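Local coordinates for ATP-dependent Clp protease adapter protein ClpS 2 (Agrobacterium tumefaciens, PDB 4YJM) that probably modulates the substrate specificity of ClpAP-mediated, ATP-dependent protein degradation as an N-degron adaptor that binds the N-terminal domain of ClpA, at residues Val41-Lys44 with Arg48-Glu51; Thr34-Val39 with Arg56-Ala61; Glu83-Gly88 with Leu95-Glu100. All coordinates share one frame; numbering follows the deposited sequence.

Contact 1: Val41-Lys44 with Arg48-Glu51; sequences VVLK and RMSE
The polar part of this contact is a backbone affair in which L43 and K44, near the end of a helix, offer their carbonyls to the amides of M49 and R48 just past it. M49 N donates to L43 O at 3.2 Å, almost linear at the hydrogen (168°), although the donor sits above the carbonyl plane. R48 N, still at the helix end, adds a weak bond to K44 O at 3.0 Å. The positive phi of R48 (61°) turns the chain after it and brings M49 N to face L43 O, while the poorly ordered R48 side chain points away.

Carbon–oxygen contacts form a second group. R48 CA lies 3.2 Å from K44 O, and K44 CA lies 3.5 Å from M49 O. The K44 side chain starts away from the turn, but a bend at chi2 (61°) lays its methylene CD 3.3 Å from M49 O, so the aliphatic shank runs beside a carbonyl.

The apolar part rests on L43, which is buried, and M49: L43 CD1 meets M49 SD at 4.2 Å.

S50 follows at the N-cap position of helix 51-64, its OG bonded to T53 OG1. The whole is a short connection between two helices, in which R48, in left-handed helical conformation, ends helix 36-47 and the next helix starts almost at once.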
ATOM      1  N   VAL A  41       4.481  10.166   0.180  1.00 29.24           N
ATOM      2  CA  VAL A  41       3.636  10.960  -0.703  1.00 29.03           C
ATOM      3  C   VAL A  41       2.754  10.034  -1.549  1.00 26.57           C
ATOM      4  O   VAL A  41       1.633  10.405  -1.865  1.00 29.33           O
ATOM      5  CB  VAL A  41       4.471  11.913  -1.585  1.00 36.32           C
ATOM      6  CG1 VAL A  41       5.243  12.864  -0.701  1.00 39.12           C
ATOM      7  CG2 VAL A  41       5.467  11.151  -2.447  1.00 44.69           C
ATOM      8  N   VAL A  42       3.200   8.815  -1.837  1.00 25.27           N
ATOM      9  CA  VAL A  42       2.312   7.843  -2.492  1.00 23.32           C
ATOM     10  C   VAL A  42       1.124   7.479  -1.592  1.00 32.38           C
ATOM     11  O   VAL A  42      -0.031   7.492  -2.028  1.00 24.33           O
ATOM     12  CB  VAL A  42       3.051   6.571  -2.897  1.00 27.84           C
ATOM     13  CG1 VAL A  42       2.077   5.467  -3.334  1.00 26.74           C
ATOM     14  CG2 VAL A  42       4.012   6.893  -4.038  1.00 30.96           C
ATOM     15  N   LEU A  43       1.402   7.191  -0.328  1.00 26.79           N
ATOM     16  CA  LEU A  43       0.347   6.866   0.632  1.00 27.45           C
ATOM     17  C   LEU A  43      -0.639   8.017   0.801  1.00 26.70           C
ATOM     18  O   LEU A  43      -1.844   7.809   0.975  1.00 27.45           O
ATOM     19  CB  LEU A  43       0.946   6.525   2.006  1.00 26.48           C
ATOM     20  CG  LEU A  43       1.785   5.237   2.055  1.00 28.00           C
ATOM     21  CD1 LEU A  43       2.394   5.042   3.411  1.00 25.49           C
ATOM     22  CD2 LEU A  43       0.934   4.011   1.721  1.00 28.03           C
ATOM     23  N   LYS A  44      -0.125   9.248   0.807  1.00 26.63           N
ATOM     24  CA  LYS A  44      -0.990  10.401   0.924  1.00 30.91           C
ATOM     25  C   LYS A  44      -1.888  10.523  -0.333  1.00 34.30           C
ATOM     26  O   LYS A  44      -3.106  10.767  -0.228  1.00 32.19           O
ATOM     27  CB  LYS A  44      -0.162  11.682   1.135  1.00 32.83           C
ATOM     28  CG  LYS A  44      -0.989  12.964   1.293  1.00 55.13           C
ATOM     29  CD  LYS A  44      -1.910  12.898   2.513  1.00 94.24           C
ATOM     30  CE  LYS A  44      -2.503  14.259   2.844  1.00124.93           C
ATOM     31  NZ  LYS A  44      -3.193  14.260   4.165  1.00144.92           N
ATOM     32  N   ARG A  48      -4.975   8.765   0.990  1.00 25.39           N
ATOM     33  CA  ARG A  48      -5.331   9.883   1.846  1.00 33.70           C
ATOM     34  C   ARG A  48      -4.727   9.725   3.253  1.00 38.39           C
ATOM     35  O   ARG A  48      -5.240  10.280   4.216  1.00 33.48           O
ATOM     36  CB  ARG A  48      -6.861  10.031   1.908  1.00 39.68           C
ATOM     37  CG  ARG A  48      -7.513  10.242   0.521  1.00 71.50           C
ATOM     38  CD  ARG A  48      -9.037  10.356   0.591  1.00123.45           C
ATOM     39  NE  ARG A  48      -9.468  11.471   1.429  1.00154.53           N
ATOM     40  CZ  ARG A  48     -10.691  11.608   1.930  1.00161.85           C
ATOM     41  NH1 ARG A  48     -11.624  10.698   1.687  1.00177.12           N
ATOM     42  NH2 ARG A  48     -10.980  12.659   2.684  1.00179.58           N
ATOM     43  N   MET A  49      -3.625   8.991   3.361  1.00 41.20           N
ATOM     44  CA  MET A  49      -3.050   8.632   4.659  1.00 44.78           C
ATOM     45  C   MET A  49      -2.069   9.709   5.154  1.00 42.60           C
ATOM     46  O   MET A  49      -1.247  10.224   4.389  1.00 46.83           O
ATOM     47  CB  MET A  49      -2.384   7.245   4.538  1.00 38.51           C
ATOM     48  CG  MET A  49      -1.815   6.727   5.806  1.00 39.28           C
ATOM     49  SD  MET A  49      -1.229   5.069   5.540  1.00 40.63           S
ATOM     50  CE  MET A  49      -2.799   4.164   5.632  1.00 41.83           C
ATOM     51  N   SER A  50      -2.165  10.100   6.423  1.00 42.68           N
ATOM     52  CA  SER A  50      -1.324  11.196   6.897  1.00 47.73           C
ATOM     53  C   SER A  50       0.128  10.753   7.028  1.00 41.37           C
ATOM     54  O   SER A  50       0.434   9.547   7.026  1.00 37.61           O
ATOM     55  CB  SER A  50      -1.809  11.722   8.251  1.00 60.01           C
ATOM     56  OG  SER A  50      -1.603  10.727   9.235  1.00 55.48           O
ATOM     57  N   GLU A  51       1.014  11.729   7.172  1.00 57.04           N
ATOM     58  CA  GLU A  51       2.428  11.441   7.350  1.00 72.11           C
ATOM     59  C   GLU A  51       2.694  10.486   8.527  1.00 55.54           C
ATOM     60  O   GLU A  51       3.305   9.438   8.338  1.00 48.43           O
ATOM     61  CB  GLU A  51       3.194  12.739   7.537  1.00120.87           C
ATOM     62  CG  GLU A  51       4.686  12.549   7.526  1.00131.97           C
ATOM     63  CD  GLU A  51       5.416  13.820   7.198  1.00126.25           C
ATOM     64  OE1 GLU A  51       5.203  14.339   6.083  1.00103.04           O
ATOM     65  OE2 GLU A  51       6.188  14.301   8.053  1.00141.06           O
TER

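Contact 2: Thr34-Val39 with Arg56-Ala61; sequences TPREFV and RVMMTA
Within 34-39 and 56-61 the backbones come nearest at R36 and M58, whose CA atoms are 8.1 Å apart, a spacing that side chains must bridge. M58 does so almost alone. Its chain is extended through chi2 (-169°), carrying the sulfur across to helix 36-47, where SD lies 3.8 Å from V39 CB and 3.9 Å from V39 CG1. The sulfur thus rests against the CB–CG1 edge of the valine, the two side chains running antiparallel. A bend at chi3 (-87°) then turns the methyl toward R36: CE of M58 is 3.9 Å from R36 CG, and it lies equally near the R36 carbonyl oxygen. Only the aliphatic base of the arginine takes part.

In ClpS proteins the N-degron side chain is received in a pocket between these two helices, and the V39–M58 pair probably lines it here, in a structure solved without ligand. No hydrogen bond joins the segments. Helix 51-64 rests on strand 23-29, where V57 and M58 touch L28.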
ATOM      1  N   THR A  34      13.208   2.013  -2.274  1.00 39.41           N
ATOM      2  CA  THR A  34      12.290   3.120  -2.475  1.00 36.43           C
ATOM      3  C   THR A  34      12.484   4.128  -1.357  1.00 42.25           C
ATOM      4  O   THR A  34      12.389   3.764  -0.186  1.00 37.66           O
ATOM      5  CB  THR A  34      10.810   2.639  -2.505  1.00 41.62           C
ATOM      6  OG1 THR A  34      10.650   1.539  -3.428  1.00 39.74           O
ATOM      7  CG2 THR A  34       9.898   3.789  -2.917  1.00 44.25           C
ATOM      8  N   PRO A  35      12.700   5.413  -1.693  1.00 40.54           N
ATOM      9  CA  PRO A  35      12.885   6.365  -0.590  1.00 53.16           C
ATOM     10  C   PRO A  35      11.664   6.517   0.304  1.00 41.40           C
ATOM     11  O   PRO A  35      10.526   6.566  -0.165  1.00 42.58           O
ATOM     12  CB  PRO A  35      13.189   7.695  -1.304  1.00 62.56           C
ATOM     13  CG  PRO A  35      13.603   7.322  -2.678  1.00 57.93           C
ATOM     14  CD  PRO A  35      12.889   6.044  -3.011  1.00 50.63           C
ATOM     15  N   ARG A  36      11.937   6.628   1.599  1.00 49.82           N
ATOM     16  CA  ARG A  36      10.918   6.766   2.625  1.00 52.74           C
ATOM     17  C   ARG A  36       9.962   7.922   2.294  1.00 43.03           C
ATOM     18  O   ARG A  36       8.750   7.799   2.420  1.00 40.97           O
ATOM     19  CB  ARG A  36      11.614   6.982   3.976  1.00 81.36           C
ATOM     20  CG  ARG A  36      10.709   7.150   5.191  1.00104.98           C
ATOM     21  CD  ARG A  36      11.502   7.072   6.504  1.00147.55           C
ATOM     22  NE  ARG A  36      12.307   5.852   6.585  1.00146.33           N
ATOM     23  CZ  ARG A  36      13.623   5.785   6.393  1.00142.25           C
ATOM     24  NH1 ARG A  36      14.332   6.872   6.115  1.00153.79           N
ATOM     25  NH2 ARG A  36      14.237   4.615   6.486  1.00154.66           N
ATOM     26  N   GLU A  37      10.512   9.041   1.856  1.00 38.92           N
ATOM     27  CA  GLU A  37       9.710  10.226   1.611  1.00 45.73           C
ATOM     28  C   GLU A  37       8.839  10.068   0.362  1.00 45.60           C
ATOM     29  O   GLU A  37       7.785  10.693   0.270  1.00 40.86           O
ATOM     30  CB  GLU A  37      10.603  11.459   1.496  1.00 85.64           C
ATOM     31  CG  GLU A  37      11.197  11.895   2.821  1.00127.06           C
ATOM     32  CD  GLU A  37      10.142  12.073   3.895  1.00165.86           C
ATOM     33  OE1 GLU A  37       9.005  12.470   3.560  1.00184.03           O
ATOM     34  OE2 GLU A  37      10.447  11.798   5.074  1.00198.10           O
ATOM     35  N   PHE A  38       9.277   9.237  -0.583  1.00 34.71           N
ATOM     36  CA  PHE A  38       8.456   8.915  -1.753  1.00 35.08           C
ATOM     37  C   PHE A  38       7.264   8.086  -1.329  1.00 41.64           C
ATOM     38  O   PHE A  38       6.146   8.347  -1.764  1.00 35.95           O
ATOM     39  CB  PHE A  38       9.247   8.158  -2.831  1.00 40.26           C
ATOM     40  CG  PHE A  38       8.455   7.905  -4.107  1.00 34.20           C
ATOM     41  CD1 PHE A  38       8.196   8.942  -5.013  1.00 38.92           C
ATOM     42  CD2 PHE A  38       7.975   6.647  -4.400  1.00 34.48           C
ATOM     43  CE1 PHE A  38       7.457   8.702  -6.188  1.00 34.59           C
ATOM     44  CE2 PHE A  38       7.231   6.409  -5.552  1.00 35.61           C
ATOM     45  CZ  PHE A  38       6.979   7.425  -6.441  1.00 34.26           C
ATOM     46  N   VAL A  39       7.483   7.086  -0.476  1.00 35.34           N
ATOM     47  CA  VAL A  39       6.354   6.239  -0.031  1.00 28.00           C
ATOM     48  C   VAL A  39       5.335   7.074   0.712  1.00 26.95           C
ATOM     49  O   VAL A  39       4.131   6.866   0.550  1.00 37.69           O
ATOM     50  CB  VAL A  39       6.818   5.046   0.863  1.00 35.78           C
ATOM     51  CG1 VAL A  39       5.656   4.141   1.283  1.00 27.92           C
ATOM     52  CG2 VAL A  39       7.827   4.222   0.122  1.00 32.79           C
ATOM     53  N   ARG A  56       4.117   4.859  10.410  1.00 40.71           N
ATOM     54  CA  ARG A  56       3.868   3.678  11.226  1.00 63.11           C
ATOM     55  C   ARG A  56       3.630   2.463  10.293  1.00 48.79           C
ATOM     56  O   ARG A  56       3.972   1.315  10.617  1.00 41.52           O
ATOM     57  CB  ARG A  56       2.688   3.929  12.170  1.00 90.55           C
ATOM     58  CG  ARG A  56       2.977   5.021  13.207  1.00 87.72           C
ATOM     59  CD  ARG A  56       1.766   5.376  14.057  1.00 95.41           C
ATOM     60  NE  ARG A  56       1.335   4.261  14.893  1.00107.48           N
ATOM     61  CZ  ARG A  56       0.231   4.261  15.633  1.00117.20           C
ATOM     62  NH1 ARG A  56      -0.566   5.318  15.645  1.00116.41           N
ATOM     63  NH2 ARG A  56      -0.079   3.198  16.361  1.00126.63           N
ATOM     64  N   VAL A  57       3.057   2.719   9.130  1.00 47.62           N
ATOM     65  CA  VAL A  57       2.786   1.631   8.185  1.00 46.48           C
ATOM     66  C   VAL A  57       4.135   1.065   7.664  1.00 42.70           C
ATOM     67  O   VAL A  57       4.375  -0.146   7.671  1.00 45.33           O
ATOM     68  CB  VAL A  57       1.871   2.099   7.029  1.00 38.41           C
ATOM     69  CG1 VAL A  57       1.777   1.027   5.934  1.00 37.61           C
ATOM     70  CG2 VAL A  57       0.455   2.401   7.553  1.00 38.08           C
ATOM     71  N   MET A  58       5.033   1.954   7.285  1.00 46.44           N
ATOM     72  CA  MET A  58       6.398   1.568   6.923  1.00 37.80           C
ATOM     73  C   MET A  58       7.196   0.811   7.986  1.00 42.71           C
ATOM     74  O   MET A  58       7.802  -0.229   7.689  1.00 45.63           O
ATOM     75  CB  MET A  58       7.122   2.808   6.531  1.00 34.29           C
ATOM     76  CG  MET A  58       6.549   3.382   5.231  1.00 42.93           C
ATOM     77  SD  MET A  58       7.612   4.704   4.563  1.00 56.54           S
ATOM     78  CE  MET A  58       6.972   6.123   5.420  1.00 71.01           C
ATOM     79  N   MET A  59       7.273   1.350   9.194  1.00 47.33           N
ATOM     80  CA  MET A  59       7.929   0.636  10.278  1.00 69.66           C
ATOM     81  C   MET A  59       7.387  -0.776  10.378  1.00 57.25           C
ATOM     82  O   MET A  59       8.139  -1.716  10.601  1.00 45.08           O
ATOM     83  CB  MET A  59       7.738   1.353  11.613  1.00118.52           C
ATOM     84  CG  MET A  59       8.611   2.574  11.802  1.00134.39           C
ATOM     85  SD  MET A  59       8.397   3.286  13.443  1.00121.51           S
ATOM     86  CE  MET A  59       9.028   1.970  14.484  1.00175.66           C
ATOM     87  N   THR A  60       6.080  -0.935  10.195  1.00 62.35           N
ATOM     88  CA  THR A  60       5.476  -2.258  10.289  1.00 60.59           C
ATOM     89  C   THR A  60       5.983  -3.141   9.149  1.00 49.84           C
ATOM     90  O   THR A  60       6.314  -4.315   9.363  1.00 51.00           O
ATOM     91  CB  THR A  60       3.926  -2.194  10.252  1.00 62.67           C
ATOM     92  OG1 THR A  60       3.452  -1.487  11.404  1.00 54.20           O
ATOM     93  CG2 THR A  60       3.311  -3.582  10.255  1.00 98.28           C
ATOM     94  N   ALA A  61       6.029  -2.571   7.949  1.00 43.10           N
ATOM     95  CA  ALA A  61       6.438  -3.318   6.776  1.00 42.48           C
ATOM     96  C   ALA A  61       7.911  -3.731   6.938  1.00 49.92           C
ATOM     97  O   ALA A  61       8.283  -4.868   6.642  1.00 45.58           O
ATOM     98  CB  ALA A  61       6.223  -2.484   5.505  1.00 30.57           C
TER

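Contact 3: Glu83-Gly88 with Leu95-Glu100; sequences EATDLG and LMFTTE
The hydroxyl of T85 is gripped by the strand and by its own helix: T85 OG1 accepts the amide hydrogen of F97 N across 2.9 Å (164° at the hydrogen) and donates to the carbonyl of A81 one helical turn earlier. Its chi1 of -62° places OG1 beside the T85 backbone N, from where both partners can be reached. A partly buried hydroxyl thus both satisfies the F97 amide and has its rotation fixed. The same torsion sets CG2 of T85 anti to the backbone N, 3.7 Å from L95 O. The M96 side chain, bent at chi2 and chi3, runs across that of T85, with M96 SD 3.9 Å from T85 OG1.

This is a helix laid over an antiparallel three-stranded sheet, the α+β core of ClpS. Strand 97-101 is an outermost strand, and the chain returns to it through a short loop after helix 74-91. Its other side is tied to strand 23-29 by backbone bonds that include T98 with M27.

Apolar contacts fill the buried face. A84 CB sits over one face of the F97 ring in a CH-pi contact, 3.7 Å from the centroid and 19° off the normal, displaced slightly toward the rim. L95 CD2 meets the same ring at its edge, in plane, and lies 4.0 Å from A84 O. V42 and F47 of helix 36-47 also touch A84, so three elements converge here. Toward the end of the segment, G88 has no side chain, and its CA comes within 4.1 Å of L95 CB, bringing the helix backbone close to the returning chain.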
ATOM      1  N   GLU A  83      -2.486   1.488  -8.773  1.00 25.88           N
ATOM      2  CA  GLU A  83      -2.113   2.902  -8.962  1.00 30.54           C
ATOM      3  C   GLU A  83      -0.896   3.248  -8.128  1.00 34.01           C
ATOM      4  O   GLU A  83       0.024   3.941  -8.610  1.00 32.58           O
ATOM      5  CB  GLU A  83      -3.279   3.850  -8.603  1.00 25.86           C
ATOM      6  CG  GLU A  83      -4.387   3.818  -9.642  1.00 41.81           C
ATOM      7  CD  GLU A  83      -5.559   4.749  -9.283  1.00 55.61           C
ATOM      8  OE1 GLU A  83      -5.537   5.318  -8.174  1.00 55.22           O
ATOM      9  OE2 GLU A  83      -6.485   4.890 -10.103  1.00 77.24           O
ATOM     10  N   ALA A  84      -0.874   2.753  -6.893  1.00 26.08           N
ATOM     11  CA  ALA A  84       0.216   3.074  -5.975  1.00 27.22           C
ATOM     12  C   ALA A  84       1.517   2.381  -6.421  1.00 39.34           C
ATOM     13  O   ALA A  84       2.601   2.967  -6.436  1.00 29.31           O
ATOM     14  CB  ALA A  84      -0.148   2.675  -4.581  1.00 25.37           C
ATOM     15  N   THR A  85       1.407   1.130  -6.817  1.00 26.72           N
ATOM     16  CA  THR A  85       2.555   0.440  -7.390  1.00 26.00           C
ATOM     17  C   THR A  85       3.098   1.115  -8.645  1.00 33.35           C
ATOM     18  O   THR A  85       4.313   1.158  -8.849  1.00 32.70           O
ATOM     19  CB  THR A  85       2.208  -1.005  -7.741  1.00 28.27           C
ATOM     20  OG1 THR A  85       1.843  -1.729  -6.554  1.00 29.21           O
ATOM     21  CG2 THR A  85       3.361  -1.690  -8.387  1.00 29.77           C
ATOM     22  N   ASP A  86       2.201   1.556  -9.529  1.00 27.95           N
ATOM     23  CA  ASP A  86       2.608   2.148 -10.783  1.00 30.39           C
ATOM     24  C   ASP A  86       3.418   3.427 -10.538  1.00 32.53           C
ATOM     25  O   ASP A  86       4.305   3.754 -11.304  1.00 32.99           O
ATOM     26  CB  ASP A  86       1.395   2.500 -11.684  1.00 39.04           C
ATOM     27  CG  ASP A  86       0.784   1.277 -12.420  1.00 40.23           C
ATOM     28  OD1 ASP A  86       1.422   0.198 -12.437  1.00 42.63           O
ATOM     29  OD2 ASP A  86      -0.339   1.414 -12.957  1.00 48.33           O
ATOM     30  N   LEU A  87       3.080   4.165  -9.497  1.00 30.29           N
ATOM     31  CA  LEU A  87       3.815   5.396  -9.235  1.00 32.92           C
ATOM     32  C   LEU A  87       5.293   5.055  -8.965  1.00 33.83           C
ATOM     33  O   LEU A  87       6.209   5.728  -9.467  1.00 34.27           O
ATOM     34  CB  LEU A  87       3.175   6.141  -8.066  1.00 27.37           C
ATOM     35  CG  LEU A  87       1.863   6.890  -8.377  1.00 25.67           C
ATOM     36  CD1 LEU A  87       1.121   7.200  -7.092  1.00 27.27           C
ATOM     37  CD2 LEU A  87       2.194   8.166  -9.193  1.00 28.08           C
ATOM     38  N   GLY A  88       5.536   3.992  -8.205  1.00 31.40           N
ATOM     39  CA  GLY A  88       6.903   3.584  -7.919  1.00 40.43           C
ATOM     40  C   GLY A  88       7.591   3.007  -9.133  1.00 35.65           C
ATOM     41  O   GLY A  88       8.733   3.357  -9.489  1.00 35.84           O
ATOM     42  N   LEU A  95       8.976  -0.341  -5.346  1.00 39.83           N
ATOM     43  CA  LEU A  95       7.769  -0.190  -4.524  1.00 32.70           C
ATOM     44  C   LEU A  95       6.601  -1.046  -5.006  1.00 34.48           C
ATOM     45  O   LEU A  95       6.187  -0.975  -6.164  1.00 32.33           O
ATOM     46  CB  LEU A  95       7.327   1.287  -4.504  1.00 31.56           C
ATOM     47  CG  LEU A  95       6.091   1.609  -3.667  1.00 32.54           C
ATOM     48  CD1 LEU A  95       6.366   1.339  -2.186  1.00 32.65           C
ATOM     49  CD2 LEU A  95       5.747   3.045  -3.895  1.00 24.96           C
ATOM     50  N   MET A  96       6.060  -1.840  -4.099  1.00 28.06           N
ATOM     51  CA  MET A  96       4.985  -2.780  -4.410  1.00 29.92           C
ATOM     52  C   MET A  96       3.860  -2.803  -3.390  1.00 27.40           C
ATOM     53  O   MET A  96       4.101  -2.954  -2.177  1.00 28.65           O
ATOM     54  CB  MET A  96       5.583  -4.201  -4.519  1.00 40.42           C
ATOM     55  CG  MET A  96       4.553  -5.294  -4.843  1.00 43.45           C
ATOM     56  SD  MET A  96       3.827  -5.111  -6.482  1.00 44.57           S
ATOM     57  CE  MET A  96       5.300  -5.126  -7.464  1.00 43.23           C
ATOM     58  N   PHE A  97       2.630  -2.621  -3.886  1.00 28.43           N
ATOM     59  CA  PHE A  97       1.411  -2.836  -3.116  1.00 26.84           C
ATOM     60  C   PHE A  97       0.689  -4.059  -3.677  1.00 28.45           C
ATOM     61  O   PHE A  97       0.643  -4.227  -4.891  1.00 31.64           O
ATOM     62  CB  PHE A  97       0.494  -1.648  -3.166  1.00 26.32           C
ATOM     63  CG  PHE A  97       1.039  -0.424  -2.495  1.00 22.41           C
ATOM     64  CD1 PHE A  97       0.506  -0.001  -1.301  1.00 25.49           C
ATOM     65  CD2 PHE A  97       2.062   0.327  -3.087  1.00 25.04           C
ATOM     66  CE1 PHE A  97       0.993   1.148  -0.684  1.00 34.01           C
ATOM     67  CE2 PHE A  97       2.537   1.473  -2.485  1.00 26.05           C
ATOM     68  CZ  PHE A  97       2.015   1.879  -1.297  1.00 32.82           C
ATOM     69  N   THR A  98       0.154  -4.908  -2.795  1.00 29.36           N
ATOM     70  CA  THR A  98      -0.529  -6.136  -3.226  1.00 28.34           C
ATOM     71  C   THR A  98      -1.919  -6.187  -2.595  1.00 29.49           C
ATOM     72  O   THR A  98      -2.223  -5.396  -1.712  1.00 25.36           O
ATOM     73  CB  THR A  98       0.261  -7.406  -2.822  1.00 29.58           C
ATOM     74  OG1 THR A  98       0.282  -7.493  -1.390  1.00 35.25           O
ATOM     75  CG2 THR A  98       1.685  -7.338  -3.274  1.00 38.72           C
ATOM     76  N   THR A  99      -2.770  -7.115  -3.025  1.00 22.87           N
ATOM     77  CA  THR A  99      -4.014  -7.366  -2.304  1.00 25.55           C
ATOM     78  C   THR A  99      -4.057  -8.796  -1.800  1.00 25.39           C
ATOM     79  O   THR A  99      -3.439  -9.695  -2.356  1.00 27.40           O
ATOM     80  CB  THR A  99      -5.260  -7.137  -3.175  1.00 24.60           C
ATOM     81  OG1 THR A  99      -5.337  -8.148  -4.186  1.00 34.75           O
ATOM     82  CG2 THR A  99      -5.235  -5.760  -3.842  1.00 25.21           C
ATOM     83  N   GLU A 100      -4.809  -9.005  -0.734  1.00 23.92           N
ATOM     84  CA  GLU A 100      -5.079 -10.342  -0.279  1.00 29.66           C
ATOM     85  C   GLU A 100      -6.416 -10.363   0.407  1.00 25.66           C
ATOM     86  O   GLU A 100      -6.839  -9.402   1.039  1.00 26.01           O
ATOM     87  CB  GLU A 100      -3.969 -10.886   0.641  1.00 39.91           C
ATOM     88  CG  GLU A 100      -3.855 -10.287   1.965  1.00 61.05           C
ATOM     89  CD  GLU A 100      -2.672 -10.875   2.761  1.00 55.11           C
ATOM     90  OE1 GLU A 100      -1.522 -10.843   2.262  1.00 59.08           O
ATOM     91  OE2 GLU A 100      -2.921 -11.374   3.881  1.00 56.88           O
TER

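Contact 3 is the buried member of the set and lies nearest the centre of the chain, whereas contacts 1 and 2 are partly buried and each include exposed residues. Contact 1 is nested inside the loop closed by contact 2, and both draw on helix 36-47: in one, carbonyls at its end receive amides of the next residues; in the other, a thioether spans to it from helix 51-64. Contact 3 combines a side-chain-to-backbone bond with ring packing between helix 74-91 and the sheet. Helix 36-47 supplies the joins to contact 3, L43 CD2 on F97 CE1 and V39 CG2 near L95 CD1, while M49 SD on V57 CG2 joins contact 1 to helix 51-64.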